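Local coordinates for protein peptidase M42 (Thaumarchaeota archaeon SCGC AB-539-E09, PDB 5DS0) that probably removes amino-terminal residues from peptides as a cobalt-binding TET aminopeptidase of the M42 family, assembled from twelve subunits, at residues 173-179 with 327-333; 183-187 with 336-340; 235-241 with 316-322; 252-256 with 291-295. One frame throughout, in Å; residues are numbered along the deposited sequence.

All four contacts belong to the catalytic domain, and contacts 1, 3 and 4 reach its mixed sheet. Contact 3 (235-241 with 316-322) supplies E237 to one of the two cobalt sites. Contact 1 lies beside it, with centres about 12 Å apart: L330 O is 2.8 Å from R322 N, a probable hydrogen bond between neighbouring strands. F179 of contact 1 precedes the cobalt ligand D180. Contact 2 pairs the helices that follow the strands of contact 1; its I183 CG2 lies 3.8 Å from V238 CG1 of contact 3. Contact 4 lies on the side of D239, whose OD2 is 2.7 Å from S293 OG, and its M256 SE packs 3.9 Å from L331 CA of contact 1.

Contact 1: 173-179 with 327-333; sequences VAMGKAF and HVGLLSL
Strands 173-176 and 329-332 run antiparallel, with axes 4.6 Å apart at an angle of 157°. V173-S332 and M175-L330 are non-hydrogen-bonded pairs; A174-L331 and G176-G329 are the hydrogen-bonded pairs. Their bonds are A174 N to L331 O 2.9 Å, L331 N to A174 O 3.1 Å, G176 N to G329 O 3.2 Å and G329 N to G176 O 2.8 Å. The pair joins the catalytic sheet of this M42 peptidase, and after G176 the chain turns back into the helix carrying the cobalt ligand D180. Apolar contacts fill both faces. Selenomethionine M175 is extended (t, t, t); its CG meets V328 CG2 at 3.5 Å and L330 CD2 at 3.6 Å. On the other face F179 (chi1 m) turns its ring edge to G329, CE2 3.3 Å from G329 O, and its face to L331. L331 (p, p) places CD2 3.7 Å from the F179 ring centroid, a CH-pi contact, and CD1 4.0 Å from A174 CB. K177 (chi1 p) sends NZ away to E69 and A16 O.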
loop_
_atom_site.group_PDB
_atom_site.type_symbol
_atom_site.label_atom_id
_atom_site.label_comp_id
_atom_site.label_asym_id
_atom_site.label_seq_id
_atom_site.Cartn_x
_atom_site.Cartn_y
_atom_site.Cartn_z
ATOM N N VAL C 173 9.768 -44.224 17.730
ATOM C CA VAL C 173 8.878 -43.097 17.417
ATOM C C VAL C 173 7.648 -43.521 16.637
ATOM O O VAL C 173 7.759 -44.162 15.600
ATOM C CB VAL C 173 9.600 -42.060 16.550
ATOM C CG1 VAL C 173 8.648 -40.988 16.083
ATOM C CG2 VAL C 173 10.770 -41.446 17.310
ATOM N N ALA C 174 6.481 -43.159 17.150
ATOM C CA ALA C 174 5.210 -43.540 16.549
ATOM C C ALA C 174 4.763 -42.487 15.553
ATOM O O ALA C 174 4.921 -41.294 15.807
ATOM C CB ALA C 174 4.157 -43.709 17.633
HETATM N N MSE C 175 4.186 -42.933 14.442
HETATM C CA MSE C 175 3.769 -42.038 13.368
HETATM C C MSE C 175 2.352 -42.335 12.985
HETATM O O MSE C 175 2.009 -43.480 12.717
HETATM C CB MSE C 175 4.656 -42.265 12.164
HETATM C CG MSE C 175 4.361 -41.308 11.014
HETATM SE SE MSE C 175 5.724 -41.627 9.604
HETATM C CE MSE C 175 5.181 -40.404 8.165
ATOM N N GLY C 176 1.518 -41.300 12.954
ATOM C CA GLY C 176 0.121 -41.443 12.613
ATOM C C GLY C 176 -0.699 -40.255 13.040
ATOM O O GLY C 176 -0.166 -39.197 13.367
ATOM N N LYS C 177 -2.015 -40.399 12.966
ATOM C CA LYS C 177 -2.919 -39.287 13.270
ATOM C C LYS C 177 -3.534 -39.478 14.637
ATOM O O LYS C 177 -3.350 -40.507 15.280
ATOM C CB LYS C 177 -4.032 -39.198 12.236
ATOM C CG LYS C 177 -5.079 -40.304 12.347
ATOM C CD LYS C 177 -6.194 -40.117 11.338
ATOM C CE LYS C 177 -7.113 -41.322 11.276
ATOM N NZ LYS C 177 -8.081 -41.298 12.397
ATOM N N ALA C 178 -4.243 -38.452 15.079
ATOM C CA ALA C 178 -5.070 -38.512 16.278
ATOM C C ALA C 178 -4.330 -38.755 17.589
ATOM O O ALA C 178 -4.965 -39.073 18.597
ATOM C CB ALA C 178 -6.172 -39.541 16.093
ATOM N N PHE C 179 -3.008 -38.586 17.614
ATOM C CA PHE C 179 -2.297 -38.660 18.883
ATOM C C PHE C 179 -2.964 -37.718 19.882
ATOM O O PHE C 179 -3.093 -38.063 21.043
ATOM C CB PHE C 179 -0.828 -38.307 18.734
ATOM C CG PHE C 179 -0.023 -39.346 18.013
ATOM C CD1 PHE C 179 -0.116 -40.679 18.358
ATOM C CD2 PHE C 179 0.859 -38.984 17.016
ATOM C CE1 PHE C 179 0.636 -41.631 17.703
ATOM C CE2 PHE C 179 1.614 -39.936 16.360
ATOM C CZ PHE C 179 1.493 -41.260 16.698
ATOM N N HIS C 327 -2.570 -34.257 9.440
ATOM C CA HIS C 327 -2.766 -35.654 9.047
ATOM C C HIS C 327 -1.824 -36.621 9.734
ATOM O O HIS C 327 -2.192 -37.760 10.003
ATOM C CB HIS C 327 -2.644 -35.830 7.528
ATOM C CG HIS C 327 -3.911 -35.544 6.803
ATOM N ND1 HIS C 327 -4.517 -34.307 6.832
ATOM C CD2 HIS C 327 -4.702 -36.335 6.045
ATOM C CE1 HIS C 327 -5.630 -34.350 6.124
ATOM N NE2 HIS C 327 -5.761 -35.568 5.628
ATOM N N VAL C 328 -0.603 -36.196 9.990
ATOM C CA VAL C 328 0.378 -37.111 10.524
ATOM C C VAL C 328 1.299 -36.410 11.500
ATOM O O VAL C 328 1.818 -35.335 11.235
ATOM C CB VAL C 328 1.138 -37.839 9.378
ATOM C CG1 VAL C 328 1.744 -36.860 8.395
ATOM C CG2 VAL C 328 2.206 -38.769 9.925
ATOM N N GLY C 329 1.494 -37.045 12.646
ATOM C CA GLY C 329 2.314 -36.490 13.714
ATOM C C GLY C 329 3.282 -37.533 14.202
ATOM O O GLY C 329 3.200 -38.675 13.797
ATOM N N LEU C 330 4.196 -37.134 15.086
ATOM C CA LEU C 330 5.177 -38.064 15.656
ATOM C C LEU C 330 5.246 -37.888 17.153
ATOM O O LEU C 330 5.188 -36.772 17.640
ATOM C CB LEU C 330 6.556 -37.782 15.084
ATOM C CG LEU C 330 6.663 -37.836 13.567
ATOM C CD1 LEU C 330 7.975 -37.232 13.114
ATOM C CD2 LEU C 330 6.545 -39.270 13.088
ATOM N N LEU C 331 5.383 -38.990 17.882
ATOM C CA LEU C 331 5.699 -38.906 19.309
ATOM C C LEU C 331 6.624 -40.039 19.743
ATOM O O LEU C 331 6.762 -41.021 19.030
ATOM C CB LEU C 331 4.418 -38.858 20.161
ATOM C CG LEU C 331 3.397 -39.989 20.086
ATOM C CD1 LEU C 331 3.896 -41.248 20.777
ATOM C CD2 LEU C 331 2.115 -39.550 20.748
ATOM N N SER C 332 7.228 -39.876 20.921
ATOM C CA SER C 332 8.181 -40.846 21.467
ATOM C C SER C 332 7.488 -41.894 22.341
ATOM O O SER C 332 6.762 -41.553 23.267
ATOM C CB SER C 332 9.230 -40.118 22.293
ATOM O OG SER C 332 9.934 -41.007 23.143
ATOM N N LEU C 333 7.723 -43.169 22.057
ATOM C CA LEU C 333 7.166 -44.250 22.873
ATOM C C LEU C 333 7.765 -44.267 24.267
ATOM O O LEU C 333 7.117 -44.703 25.215
ATOM C CB LEU C 333 7.387 -45.602 22.214
ATOM C CG LEU C 333 6.624 -45.751 20.908
ATOM C CD1 LEU C 333 6.964 -47.087 20.280
ATOM C CD2 LEU C 333 5.117 -45.629 21.117
#

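Contact 2: 183-187 with 336-340; sequences IGAFV and TENAI
Two helical segments, 183-187 and 336-340, pack side by side. Their axes approach to 10.0 Å and cross at -45°, with both chains running in roughly the same direction. Each keeps its helical bond, V187 N to I183 O and I340 N to T336 O, both 3.0 Å. The segments converge toward their C-terminal ends, where the CA atoms of V187 and I340 are 5.4 Å apart. No hydrogen bond joins them. T336 comes first and points toward the other helix. Its m rotamer sends CG2 into the interface, 3.9 Å from I183 CD1, 4.0 Å from F186 CE2 and 4.1 Å from V187 CG2. Its hydroxyl OG1 bonds back to S332 O, so the methyl group makes the apolar contact. E337 points away and forms a salt bridge with R194, further along helix 179-197. A339 points toward the other helix, with CB 4.3 Å from V187 CG2. I340 (m, t) lays CG1 3.8 Å from V187 CG1 and CD1 4.2 Å from F186 CE2. V187 and F186 are both t at chi1. This is the helix-layer packing of an alpha/beta domain. V187 and I183 also meet the sheet at I319, L236 and V238, L331 lies against I183 and T336, and helix 2-15 packs on I183 and F186 through L9 and M10.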
loop_
_atom_site.group_PDB
_atom_site.type_symbol
_atom_site.label_atom_id
_atom_site.label_comp_id
_atom_site.label_asym_id
_atom_site.label_seq_id
_atom_site.Cartn_x
_atom_site.Cartn_y
_atom_site.Cartn_z
ATOM N N ILE C 183 -3.478 -40.670 22.541
ATOM C CA ILE C 183 -2.309 -41.075 23.293
ATOM C C ILE C 183 -2.536 -40.814 24.779
ATOM O O ILE C 183 -2.092 -41.600 25.612
ATOM C CB ILE C 183 -1.009 -40.399 22.808
ATOM C CG1 ILE C 183 0.209 -41.163 23.314
ATOM C CG2 ILE C 183 -0.919 -38.966 23.284
ATOM C CD1 ILE C 183 0.348 -42.572 22.744
ATOM N N GLY C 184 -3.240 -39.738 25.115
ATOM C CA GLY C 184 -3.618 -39.479 26.507
ATOM C C GLY C 184 -4.592 -40.521 27.041
ATOM O O GLY C 184 -4.462 -40.983 28.175
ATOM N N ALA C 185 -5.556 -40.907 26.214
ATOM C CA ALA C 185 -6.481 -41.977 26.559
ATOM C C ALA C 185 -5.728 -43.286 26.705
ATOM O O ALA C 185 -6.000 -44.071 27.603
ATOM C CB ALA C 185 -7.534 -42.116 25.487
ATOM N N PHE C 186 -4.757 -43.508 25.825
ATOM C CA PHE C 186 -3.922 -44.696 25.888
ATOM C C PHE C 186 -3.189 -44.789 27.215
ATOM O O PHE C 186 -3.138 -45.850 27.820
ATOM C CB PHE C 186 -2.914 -44.688 24.738
ATOM C CG PHE C 186 -1.936 -45.829 24.774
ATOM C CD1 PHE C 186 -2.250 -47.042 24.188
ATOM C CD2 PHE C 186 -0.691 -45.666 25.360
ATOM C CE1 PHE C 186 -1.349 -48.083 24.202
ATOM C CE2 PHE C 186 0.222 -46.697 25.374
ATOM C CZ PHE C 186 -0.107 -47.908 24.794
ATOM N N VAL C 187 -2.622 -43.672 27.659
ATOM C CA VAL C 187 -1.895 -43.632 28.916
ATOM C C VAL C 187 -2.783 -43.977 30.098
ATOM O O VAL C 187 -2.417 -44.799 30.922
ATOM C CB VAL C 187 -1.291 -42.248 29.153
ATOM C CG1 VAL C 187 -0.773 -42.111 30.580
ATOM C CG2 VAL C 187 -0.151 -42.009 28.181
ATOM N N THR C 336 5.920 -41.665 26.319
ATOM C CA THR C 336 4.629 -42.267 26.632
ATOM C C THR C 336 4.749 -43.219 27.821
ATOM O O THR C 336 3.969 -43.158 28.769
ATOM C CB THR C 336 4.095 -43.047 25.411
ATOM O OG1 THR C 336 4.043 -42.164 24.301
ATOM C CG2 THR C 336 2.710 -43.610 25.656
ATOM N N GLU C 337 5.732 -44.107 27.760
ATOM C CA GLU C 337 5.970 -45.038 28.840
ATOM C C GLU C 337 6.168 -44.296 30.161
ATOM O O GLU C 337 5.613 -44.678 31.194
ATOM C CB GLU C 337 7.183 -45.913 28.505
ATOM C CG GLU C 337 7.591 -46.893 29.595
ATOM C CD GLU C 337 6.463 -47.820 30.035
ATOM O OE1 GLU C 337 5.497 -48.021 29.244
ATOM O OE2 GLU C 337 6.554 -48.378 31.160
ATOM N N ASN C 338 6.987 -43.254 30.129
ATOM C CA ASN C 338 7.262 -42.473 31.322
ATOM C C ASN C 338 6.038 -41.746 31.840
ATOM O O ASN C 338 5.910 -41.540 33.046
ATOM C CB ASN C 338 8.395 -41.477 31.072
ATOM C CG ASN C 338 9.762 -42.094 31.254
ATOM O OD1 ASN C 338 9.944 -43.006 32.062
ATOM N ND2 ASN C 338 10.739 -41.575 30.538
ATOM N N ALA C 339 5.160 -41.324 30.944
ATOM C CA ALA C 339 3.915 -40.703 31.378
ATOM C C ALA C 339 3.065 -41.708 32.123
ATOM O O ALA C 339 2.449 -41.385 33.132
ATOM C CB ALA C 339 3.154 -40.152 30.188
ATOM N N ILE C 340 3.050 -42.945 31.635
ATOM C CA ILE C 340 2.321 -44.009 32.314
ATOM C C ILE C 340 2.926 -44.254 33.699
ATOM O O ILE C 340 2.205 -44.297 34.696
ATOM C CB ILE C 340 2.303 -45.320 31.514
ATOM C CG1 ILE C 340 1.485 -45.156 30.242
ATOM C CG2 ILE C 340 1.707 -46.424 32.373
ATOM C CD1 ILE C 340 1.709 -46.277 29.255
#

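Contact 3: 235-241 with 316-322; sequences VLEVDIA and VITIPTR. With CO (cobalt (II) ion), chain T.
L236, V238, I317 and I319 share one face of this strand pair. L236 CD2 lies 4.0 Å from I317 CB. Helices 179-197 and 333-349 cover this face through L188, I183, V343, L346 and A339. On the opposite face V235 CB packs 4.3 Å from V316 CG2, and E237 CB lies 4.0 Å from V316 CG1. Strands 235-240 and 316-322 are parallel, twisted by 41°, with axes 4.2 Å apart at closest. V235 pairs with V316, and the register continues without a slip to I240 with T321. The backbone bonds are I317 N to V235 O 2.8 Å, E237 N to I317 O 3.1 Å, I319 N to E237 O 3.0 Å, D239 N to I319 O 3.1 Å, T321 N to D239 O 2.9 Å and A241 N to T321 O 3.1 Å. At the polar margin T318 OG1 (chi1 p) donates to D239 OD2 at 2.7 Å, and S293 OG also bonds that oxygen. R322 forms salt bridges with D139 of the second subunit and D243 of its own chain. E237 (chi1 -104°, chi2 m) grips cobalt with OE1 at 2.5 Å and OE2 at 2.2 Å. V238 N holds E237 OE1 at 3.1 Å. H66, D180 and E214 complete this site; D180 also binds a second cobalt, with E215 and H325. The strand pair places a buried, bidentate carboxylate on the metal, consistent with a metal-dependent aminopeptidase.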
loop_
_atom_site.group_PDB
_atom_site.type_symbol
_atom_site.label_atom_id
_atom_site.label_comp_id
_atom_site.label_asym_id
_atom_site.label_seq_id
_atom_site.Cartn_x
_atom_site.Cartn_y
_atom_site.Cartn_z
ATOM N N VAL C 235 -5.213 -34.237 33.833
ATOM C CA VAL C 235 -5.582 -34.242 32.439
ATOM C C VAL C 235 -4.371 -34.584 31.607
ATOM O O VAL C 235 -3.297 -34.016 31.792
ATOM C CB VAL C 235 -6.148 -32.892 32.025
ATOM C CG1 VAL C 235 -6.330 -32.832 30.523
ATOM C CG2 VAL C 235 -7.469 -32.668 32.723
ATOM N N LEU C 236 -4.547 -35.531 30.697
ATOM C CA LEU C 236 -3.470 -35.981 29.819
ATOM C C LEU C 236 -3.711 -35.449 28.438
ATOM O O LEU C 236 -4.789 -35.616 27.892
ATOM C CB LEU C 236 -3.433 -37.488 29.780
ATOM C CG LEU C 236 -3.142 -38.041 31.166
ATOM C CD1 LEU C 236 -3.680 -39.446 31.388
ATOM C CD2 LEU C 236 -1.658 -38.007 31.399
ATOM N N GLU C 237 -2.720 -34.770 27.894
ATOM C CA GLU C 237 -2.842 -34.114 26.604
ATOM C C GLU C 237 -1.526 -34.275 25.857
ATOM O O GLU C 237 -0.586 -34.890 26.360
ATOM C CB GLU C 237 -3.153 -32.624 26.773
ATOM C CG GLU C 237 -4.591 -32.197 26.498
ATOM C CD GLU C 237 -5.091 -32.335 25.049
ATOM O OE1 GLU C 237 -4.355 -32.738 24.139
ATOM O OE2 GLU C 237 -6.267 -31.986 24.830
ATOM N N VAL C 238 -1.483 -33.723 24.654
ATOM C CA VAL C 238 -0.260 -33.601 23.924
ATOM C C VAL C 238 0.274 -32.189 24.134
ATOM O O VAL C 238 -0.456 -31.296 24.517
ATOM C CB VAL C 238 -0.469 -33.867 22.428
ATOM C CG1 VAL C 238 -0.855 -35.308 22.206
ATOM C CG2 VAL C 238 -1.511 -32.932 21.847
ATOM N N ASP C 239 1.567 -32.018 23.903
ATOM C CA ASP C 239 2.210 -30.720 23.952
ATOM C C ASP C 239 2.780 -30.493 22.573
ATOM O O ASP C 239 3.244 -31.445 21.927
ATOM C CB ASP C 239 3.350 -30.730 24.981
ATOM C CG ASP C 239 3.374 -29.484 25.861
ATOM O OD1 ASP C 239 3.128 -28.364 25.342
ATOM O OD2 ASP C 239 3.660 -29.634 27.079
ATOM N N ILE C 240 2.722 -29.258 22.095
ATOM C CA ILE C 240 3.335 -28.938 20.830
ATOM C C ILE C 240 4.828 -28.994 21.070
ATOM O O ILE C 240 5.344 -28.288 21.927
ATOM C CB ILE C 240 2.938 -27.548 20.321
ATOM C CG1 ILE C 240 1.434 -27.471 19.997
ATOM C CG2 ILE C 240 3.740 -27.211 19.076
ATOM C CD1 ILE C 240 0.609 -26.692 21.011
ATOM N N ALA C 241 5.521 -29.849 20.329
ATOM C CA ALA C 241 6.944 -30.051 20.539
ATOM C C ALA C 241 7.744 -29.124 19.651
ATOM O O ALA C 241 7.614 -29.172 18.415
ATOM C CB ALA C 241 7.320 -31.485 20.258
ATOM N N VAL C 316 -2.205 -30.414 34.094
ATOM C CA VAL C 316 -2.105 -31.072 32.788
ATOM C C VAL C 316 -0.731 -31.695 32.599
ATOM O O VAL C 316 0.290 -31.040 32.764
ATOM C CB VAL C 316 -2.346 -30.109 31.620
ATOM C CG1 VAL C 316 -2.324 -30.857 30.303
ATOM C CG2 VAL C 316 -3.667 -29.379 31.779
ATOM N N ILE C 317 -0.733 -32.975 32.246
ATOM C CA ILE C 317 0.484 -33.717 31.979
ATOM C C ILE C 317 0.470 -34.091 30.514
ATOM O O ILE C 317 -0.536 -34.577 30.023
ATOM C CB ILE C 317 0.546 -34.973 32.836
ATOM C CG1 ILE C 317 0.743 -34.570 34.296
ATOM C CG2 ILE C 317 1.685 -35.866 32.382
ATOM C CD1 ILE C 317 0.465 -35.666 35.306
ATOM N N THR C 318 1.594 -33.909 29.832
ATOM C CA THR C 318 1.605 -33.969 28.373
ATOM C C THR C 318 2.661 -34.871 27.783
ATOM O O THR C 318 3.722 -35.064 28.370
ATOM C CB THR C 318 1.855 -32.575 27.765
ATOM O OG1 THR C 318 3.140 -32.096 28.182
ATOM C CG2 THR C 318 0.785 -31.591 28.208
ATOM N N ILE C 319 2.357 -35.431 26.622
ATOM C CA ILE C 319 3.356 -36.098 25.799
ATOM C C ILE C 319 3.725 -35.193 24.624
ATOM O O ILE C 319 2.873 -34.864 23.800
ATOM C CB ILE C 319 2.861 -37.443 25.250
ATOM C CG1 ILE C 319 2.666 -38.453 26.385
ATOM C CG2 ILE C 319 3.867 -38.008 24.265
ATOM C CD1 ILE C 319 1.255 -38.470 26.921
ATOM N N PRO C 320 4.996 -34.784 24.547
ATOM C CA PRO C 320 5.392 -33.937 23.430
ATOM C C PRO C 320 5.192 -34.656 22.114
ATOM O O PRO C 320 5.638 -35.799 21.962
ATOM C CB PRO C 320 6.872 -33.674 23.683
ATOM C CG PRO C 320 7.062 -33.904 25.140
ATOM C CD PRO C 320 6.081 -34.964 25.524
ATOM N N THR C 321 4.502 -33.977 21.200
ATOM C CA THR C 321 4.078 -34.531 19.921
ATOM C C THR C 321 4.376 -33.506 18.837
ATOM O O THR C 321 4.131 -32.334 19.027
ATOM C CB THR C 321 2.568 -34.811 19.928
ATOM O OG1 THR C 321 2.258 -35.706 21.009
ATOM C CG2 THR C 321 2.107 -35.418 18.618
ATOM N N ARG C 322 4.935 -33.952 17.721
ATOM C CA ARG C 322 5.229 -33.077 16.603
ATOM C C ARG C 322 4.087 -33.135 15.602
ATOM O O ARG C 322 3.553 -34.200 15.330
ATOM C CB ARG C 322 6.514 -33.509 15.917
ATOM C CG ARG C 322 7.742 -33.509 16.818
ATOM C CD ARG C 322 8.976 -33.891 16.015
ATOM N NE ARG C 322 10.233 -33.863 16.772
ATOM C CZ ARG C 322 11.411 -34.259 16.280
ATOM N NH1 ARG C 322 11.509 -34.712 15.035
ATOM N NH2 ARG C 322 12.505 -34.215 17.028
HETATM CO CO CO T . -6.183 -32.065 22.627
#

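Contact 4: 252-256 with 291-295; sequences ALTKM and QLSQM
The Q291 side chain amide bonds both backbone polar groups of K255: K255 N donates to Q291 OE1 at 2.9 Å, and Q291 NE2 donates to K255 O at 2.9 Å. The amide thus takes the place a neighbouring strand would have. Its chi1 m, chi2 t and chi3 68° bring it there, and NE2 also bonds G259 O. Segment 252-256 is a loop: L253 is helical in phi/psi (-67/-31), while T254 and K255 are extended. Segment 291-295 is a strand. CA atoms are 5.7 Å apart for L253 with S293. Packing is modest. T254 (chi1 p) sets CG2 3.7 Å from S293 CB. L253 (m, t) points toward the strand, with CD1 3.6 Å from L292 O and 4.1 Å from S293 CA. Further out, Q294 bonds N86 and V74 O of the third subunit, and M256 packs on G141 of the second. The contact closes the loop from strand 232-240 against strand 291-295, which pairs in parallel with strand 261-263 in the catalytic sheet, beside two subunit interfaces.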
loop_
_atom_site.group_PDB
_atom_site.type_symbol
_atom_site.label_atom_id
_atom_site.label_comp_id
_atom_site.label_asym_id
_atom_site.label_seq_id
_atom_site.Cartn_x
_atom_site.Cartn_y
_atom_site.Cartn_z
ATOM N N ALA C 252 7.773 -22.847 22.678
ATOM C CA ALA C 252 7.524 -24.303 22.747
ATOM C C ALA C 252 8.685 -24.971 23.466
ATOM O O ALA C 252 9.669 -25.377 22.858
ATOM C CB ALA C 252 7.347 -24.894 21.356
ATOM N N LEU C 253 8.561 -25.049 24.777
ATOM C CA LEU C 253 9.625 -25.550 25.624
ATOM C C LEU C 253 9.931 -27.038 25.446
ATOM O O LEU C 253 11.079 -27.431 25.644
ATOM C CB LEU C 253 9.306 -25.272 27.102
ATOM C CG LEU C 253 9.419 -23.801 27.524
ATOM C CD1 LEU C 253 8.522 -23.511 28.723
ATOM C CD2 LEU C 253 10.868 -23.395 27.783
ATOM N N THR C 254 8.933 -27.858 25.097
ATOM C CA THR C 254 9.104 -29.310 25.165
ATOM C C THR C 254 9.778 -29.886 23.939
ATOM O O THR C 254 9.634 -29.368 22.839
ATOM C CB THR C 254 7.781 -30.050 25.379
ATOM O OG1 THR C 254 6.848 -29.681 24.365
ATOM C CG2 THR C 254 7.201 -29.705 26.721
ATOM N N LYS C 255 10.529 -30.959 24.167
ATOM C CA LYS C 255 11.228 -31.681 23.121
ATOM C C LYS C 255 10.829 -33.142 23.143
ATOM O O LYS C 255 10.697 -33.747 24.206
ATOM C CB LYS C 255 12.738 -31.553 23.324
ATOM C CG LYS C 255 13.238 -30.117 23.297
ATOM C CD LYS C 255 14.750 -30.027 23.276
ATOM C CE LYS C 255 15.241 -28.628 22.933
ATOM N NZ LYS C 255 14.996 -28.229 21.517
HETATM N N MSE C 256 10.634 -33.715 21.971
HETATM C CA MSE C 256 10.243 -35.108 21.878
HETATM C C MSE C 256 11.410 -35.929 22.335
HETATM O O MSE C 256 12.540 -35.742 21.875
HETATM C CB MSE C 256 9.866 -35.440 20.445
HETATM C CG MSE C 256 9.354 -36.859 20.307
HETATM SE SE MSE C 256 9.105 -37.304 18.406
HETATM C CE MSE C 256 10.962 -37.533 17.794
ATOM N N GLN C 291 9.393 -32.278 31.775
ATOM C CA GLN C 291 9.688 -30.977 31.163
ATOM C C GLN C 291 8.645 -29.929 31.545
ATOM O O GLN C 291 7.469 -30.110 31.291
ATOM C CB GLN C 291 9.727 -31.089 29.640
ATOM C CG GLN C 291 10.611 -32.200 29.102
ATOM C CD GLN C 291 10.696 -32.192 27.592
ATOM O OE1 GLN C 291 11.268 -31.282 27.003
ATOM N NE2 GLN C 291 10.088 -33.185 26.951
ATOM N N LEU C 292 9.075 -28.837 32.161
ATOM C CA LEU C 292 8.147 -27.763 32.473
ATOM C C LEU C 292 7.729 -27.083 31.194
ATOM O O LEU C 292 8.570 -26.715 30.386
ATOM C CB LEU C 292 8.783 -26.762 33.421
ATOM C CG LEU C 292 9.093 -27.297 34.817
ATOM C CD1 LEU C 292 9.577 -26.160 35.699
ATOM C CD2 LEU C 292 7.884 -27.967 35.451
ATOM N N SER C 293 6.423 -26.933 31.019
ATOM C CA SER C 293 5.843 -26.454 29.770
ATOM C C SER C 293 4.819 -25.351 30.009
ATOM O O SER C 293 4.301 -25.196 31.106
ATOM C CB SER C 293 5.161 -27.618 29.059
ATOM O OG SER C 293 4.275 -27.166 28.055
ATOM N N GLN C 294 4.537 -24.584 28.964
ATOM C CA GLN C 294 3.561 -23.516 29.039
ATOM C C GLN C 294 2.899 -23.357 27.685
ATOM O O GLN C 294 3.591 -23.201 26.716
ATOM C CB GLN C 294 4.266 -22.223 29.445
ATOM C CG GLN C 294 3.518 -21.432 30.502
ATOM C CD GLN C 294 4.346 -20.311 31.113
ATOM O OE1 GLN C 294 4.353 -19.187 30.606
ATOM N NE2 GLN C 294 5.037 -20.606 32.218
HETATM N N MSE C 295 1.572 -23.396 27.613
HETATM C CA MSE C 295 0.858 -23.235 26.337
HETATM C C MSE C 295 0.118 -21.921 26.338
HETATM O O MSE C 295 -1.072 -21.848 26.670
HETATM C CB MSE C 295 -0.095 -24.401 26.074
HETATM C CG MSE C 295 0.518 -25.760 26.426
HETATM SE SE MSE C 295 -0.788 -27.249 26.353
HETATM C CE MSE C 295 -2.533 -26.361 26.631
#